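PDB 4PG7: homoserine dehydrogenase from Staphylococcus aureus M1064, which catalyses the NADP(H)- or NAD(H)-dependent interconversion of aspartate semialdehyde and homoserine in the aspartic acid pathway. Local coordinates for residues 171-176 / 269-274; 176-181 / 302-307. All coordinates share one frame; numbering follows the deposited sequence.

Contact 1 (171-176 / 269-274)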
# COMPACT_ATOMS: atom_id res chain seq x y z
N ILE A 171 -7.70 12.18 5.04
CA ILE A 171 -6.28 12.37 4.80
C ILE A 171 -5.94 13.85 5.00
O ILE A 171 -6.57 14.70 4.40
CB ILE A 171 -5.90 11.94 3.37
CG1 ILE A 171 -6.26 10.47 3.14
CG2 ILE A 171 -4.42 12.19 3.11
CD1 ILE A 171 -6.12 10.02 1.70
N SER A 172 -4.96 14.15 5.83
CA SER A 172 -4.50 15.52 6.02
C SER A 172 -3.18 15.83 5.31
O SER A 172 -2.86 16.99 5.04
CB SER A 172 -4.34 15.80 7.51
OG SER A 172 -3.27 15.06 8.06
N LYS A 173 -2.40 14.80 5.00
CA LYS A 173 -1.10 15.00 4.38
C LYS A 173 -0.68 13.74 3.63
O LYS A 173 -0.97 12.64 4.06
CB LYS A 173 -0.06 15.39 5.45
CG LYS A 173 1.38 15.53 4.94
CD LYS A 173 2.29 16.03 6.06
CE LYS A 173 3.74 16.11 5.61
NZ LYS A 173 4.68 16.36 6.74
N PHE A 174 -0.03 13.92 2.49
CA PHE A 174 0.69 12.82 1.86
C PHE A 174 2.07 13.26 1.46
O PHE A 174 2.28 14.43 1.15
CB PHE A 174 -0.07 12.26 0.65
CG PHE A 174 -0.15 13.20 -0.52
CD1 PHE A 174 0.90 13.28 -1.44
CD2 PHE A 174 -1.26 13.98 -0.73
CE1 PHE A 174 0.84 14.13 -2.53
CE2 PHE A 174 -1.33 14.84 -1.82
CZ PHE A 174 -0.28 14.93 -2.71
N MET A 175 2.99 12.32 1.45
CA MET A 175 4.34 12.52 0.93
C MET A 175 4.66 11.33 0.06
O MET A 175 4.43 10.19 0.45
CB MET A 175 5.37 12.56 2.06
CG MET A 175 5.20 13.70 3.02
SD MET A 175 6.58 13.73 4.15
CE MET A 175 6.26 12.33 5.20
N GLY A 176 5.23 11.59 -1.11
CA GLY A 176 5.51 10.53 -2.02
C GLY A 176 6.79 10.63 -2.78
O GLY A 176 7.29 11.74 -3.04
N ILE A 269 10.66 14.51 -3.02
CA ILE A 269 9.36 14.27 -2.38
C ILE A 269 8.29 15.19 -2.95
O ILE A 269 8.48 16.41 -3.05
CB ILE A 269 9.46 14.51 -0.88
CG1 ILE A 269 10.44 13.51 -0.23
CG2 ILE A 269 8.09 14.44 -0.19
CD1 ILE A 269 9.99 12.09 -0.28
N GLY A 270 7.17 14.60 -3.35
CA GLY A 270 5.98 15.33 -3.73
C GLY A 270 5.05 15.26 -2.54
O GLY A 270 4.79 14.18 -1.98
N LYS A 271 4.58 16.42 -2.11
CA LYS A 271 3.90 16.55 -0.83
C LYS A 271 2.65 17.36 -1.03
O LYS A 271 2.66 18.37 -1.75
CB LYS A 271 4.84 17.29 0.10
CG LYS A 271 4.44 17.33 1.53
CD LYS A 271 5.66 17.56 2.43
CE LYS A 271 6.25 18.96 2.33
NZ LYS A 271 7.55 19.03 3.09
N GLY A 272 1.57 16.94 -0.38
CA GLY A 272 0.37 17.75 -0.29
C GLY A 272 -0.11 17.80 1.14
O GLY A 272 -0.31 16.75 1.77
N ILE A 273 -0.28 19.02 1.66
CA ILE A 273 -0.78 19.26 3.02
C ILE A 273 -2.10 20.03 2.93
O ILE A 273 -2.16 21.09 2.31
CB ILE A 273 0.24 20.07 3.84
CG1 ILE A 273 1.60 19.35 3.88
CG2 ILE A 273 -0.29 20.31 5.25
CD1 ILE A 273 2.74 20.18 4.45
N TYR A 274 -3.15 19.48 3.52
CA TYR A 274 -4.48 20.07 3.45
C TYR A 274 -4.80 20.65 4.82
O TYR A 274 -5.10 19.90 5.74
CB TYR A 274 -5.51 19.00 3.08
CG TYR A 274 -6.93 19.47 2.84
CD1 TYR A 274 -7.21 20.72 2.30
CD2 TYR A 274 -8.01 18.62 3.10
CE1 TYR A 274 -8.51 21.12 2.05
CE2 TYR A 274 -9.31 19.01 2.85
CZ TYR A 274 -9.56 20.27 2.33
OH TYR A 274 -10.86 20.66 2.09

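Contact 2 (176-181 / 302-307)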
# COMPACT_ATOMS: atom_id res chain seq x y z
N GLY A 176 5.23 11.59 -1.11
CA GLY A 176 5.51 10.53 -2.02
C GLY A 176 6.79 10.63 -2.78
O GLY A 176 7.29 11.74 -3.04
N ILE A 177 7.32 9.46 -3.13
CA ILE A 177 8.38 9.35 -4.11
C ILE A 177 7.64 8.96 -5.38
O ILE A 177 7.10 7.86 -5.44
CB ILE A 177 9.42 8.32 -3.67
CG1 ILE A 177 10.15 8.85 -2.43
CG2 ILE A 177 10.38 8.00 -4.82
CD1 ILE A 177 10.97 7.83 -1.66
N LEU A 178 7.56 9.90 -6.33
CA LEU A 178 6.59 9.82 -7.41
C LEU A 178 7.19 9.79 -8.79
O LEU A 178 6.46 9.80 -9.79
CB LEU A 178 5.59 10.98 -7.33
CG LEU A 178 4.81 11.05 -6.02
CD1 LEU A 178 3.91 12.28 -6.03
CD2 LEU A 178 3.98 9.80 -5.83
N ASN A 179 8.51 9.72 -8.87
CA ASN A 179 9.16 9.66 -10.15
C ASN A 179 10.30 8.66 -10.02
O ASN A 179 11.24 8.88 -9.27
CB ASN A 179 9.65 11.06 -10.55
CG ASN A 179 10.37 11.06 -11.88
OD1 ASN A 179 11.59 11.19 -11.94
ND2 ASN A 179 9.61 10.87 -12.94
N GLY A 180 10.20 7.55 -10.74
CA GLY A 180 11.19 6.46 -10.67
C GLY A 180 12.59 6.89 -11.08
O GLY A 180 13.58 6.52 -10.45
N THR A 181 12.68 7.69 -12.14
CA THR A 181 13.99 8.09 -12.68
C THR A 181 14.80 8.95 -11.72
O THR A 181 16.00 8.71 -11.53
CB THR A 181 13.81 8.83 -14.02
OG1 THR A 181 13.23 7.93 -14.97
CG2 THR A 181 15.14 9.34 -14.53
N ASN A 302 8.53 3.53 -6.32
CA ASN A 302 7.77 4.66 -5.84
C ASN A 302 7.02 4.27 -4.57
O ASN A 302 6.96 3.10 -4.21
CB ASN A 302 6.81 5.14 -6.93
CG ASN A 302 7.54 5.86 -8.08
OD1 ASN A 302 8.75 6.13 -8.01
ND2 ASN A 302 6.81 6.19 -9.10
N ALA A 303 6.48 5.28 -3.89
CA ALA A 303 5.73 5.06 -2.68
C ALA A 303 4.92 6.30 -2.35
O ALA A 303 5.37 7.43 -2.64
CB ALA A 303 6.65 4.70 -1.51
N ILE A 304 3.73 6.08 -1.79
CA ILE A 304 2.92 7.16 -1.22
C ILE A 304 2.67 6.87 0.23
O ILE A 304 2.10 5.83 0.56
CB ILE A 304 1.50 7.34 -1.81
CG1 ILE A 304 1.51 7.11 -3.29
CG2 ILE A 304 0.96 8.73 -1.48
CD1 ILE A 304 2.14 8.23 -4.05
N TYR A 305 3.04 7.83 1.05
CA TYR A 305 2.90 7.77 2.48
C TYR A 305 1.78 8.73 2.87
O TYR A 305 1.85 9.92 2.57
CB TYR A 305 4.19 8.22 3.13
CG TYR A 305 4.30 7.90 4.57
CD1 TYR A 305 4.87 6.70 4.99
CD2 TYR A 305 3.86 8.79 5.53
CE1 TYR A 305 4.98 6.39 6.33
CE2 TYR A 305 3.97 8.50 6.88
CZ TYR A 305 4.53 7.30 7.27
OH TYR A 305 4.62 7.03 8.62
N VAL A 306 0.78 8.21 3.58
CA VAL A 306 -0.46 8.95 3.82
C VAL A 306 -0.68 9.08 5.32
O VAL A 306 -0.57 8.09 6.06
CB VAL A 306 -1.63 8.22 3.17
CG1 VAL A 306 -2.95 8.85 3.55
CG2 VAL A 306 -1.46 8.21 1.66
N ILE A 307 -0.97 10.31 5.75
CA ILE A 307 -1.17 10.65 7.16
C ILE A 307 -2.59 11.16 7.32
O ILE A 307 -3.09 11.90 6.46
CB ILE A 307 -0.16 11.71 7.59
CG1 ILE A 307 1.26 11.14 7.51
CG2 ILE A 307 -0.45 12.23 9.01
CD1 ILE A 307 2.34 12.19 7.42

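Contact 1 (171-176 / 269-274)
Phe174 lays its ring over the backbone of Gly272 on the antiparallel neighbour strand. Gly272 N sits 3.5 Å above the plane of the Phe174 ring, over its centre, and Gly272 CA makes a CH-pi contact 4.0 Å from the ring centroid. The ring gets there because CG lies between the backbone N and the carbonyl carbon (chi1 68°), folding it across to the partner strand. This is the aromatic rescue of a glycine, in which a cross-strand ring covers bare backbone. The same two residues form a hydrogen-bonded pair, Phe174 N to Gly272 O at 2.9 Å and Gly272 N to Phe174 O at 3.0 Å. Gly176 and Gly270 repeat that pairing, and Tyr274 N reaches Ser172 O in a nearly straight bond (178°).

On the other face, the aliphatic parts of Lys173, Met175, Lys271 and Ile273 lie together. Met175 CG runs alongside Lys271 CD at 3.9 Å, while Lys173 CE meets Lys271 CD at 4.0 Å. Helix 220-234 backs the Phe174 face through Thr229 and Ser230. Glu444 takes a salt bridge from each lysine, one to each carboxylate oxygen. Lys173 NZ lies 5.4 Å from Lys271 NZ, and the carboxylate bridged to both probably favours the charged form of the two amines.

Contact 2 (176-181 / 302-307)
The flat carboxamide of Asn302 is laid against the turn that follows Ile177. One of its faces looks onto the Ile177 carbonyl, with Asn302 CG 3.3 Å from Ile177 O, and the carbonyl carbon of Leu178 lies over the same face. Gly180, at the start of the next helix, comes up to the far end of the amide. The group is held here with CG anti to its own carbonyl carbon (chi1 -73°), and Asn302 CB touches Ile177 O at 3.1 Å.

Behind this side chain the strands join through one hydrogen-bonded pair. Ala303 N donates to Ile177 O at 3.1 Å, on a lone pair, while Ile177 N reaches Ala303 O at 2.9 Å through a more bent bond (141°). Gly176 and Ile304 come next as a non-hydrogen-bonded pair, and Gly176 CA is only 3.2 Å from Ala303 O. The contact thus marks the end of strand 171-177 in the mixed sheet: the pairing stops at Ile177, and the chain turns through Leu178 into helix 180-192.

Asn179 is the N-cap of that helix, its OD1 accepting the bond from Ser182 N. Asp216 and Asp221 both take hydrogen bonds from Asn179 ND2, fixing the rotation of the capping amide, and Lys225 NZ binds Leu178 O. Ile177 and Ala303 share one face of the sheet, where both pack on Val297.

Both contacts use strand 171-177, which lies between strands 264-275 and 302-308 in the mixed sheet, and they share Gly176. Met175 O to Tyr305 N (2.8 Å) and Lys173 O to Ile307 N (2.9 Å) probably continue the hydrogen bonding between the two sites. Contact 2 is the more buried: it closes the strand end with a short run of pairing, a side-chain amide and a helix cap, and its second strand reaches the other subunit. Contact 1 is longer and only partly buried, pairing regularly along the strand, with an aromatic ring on one face and two lysines meeting a carboxylate on the other.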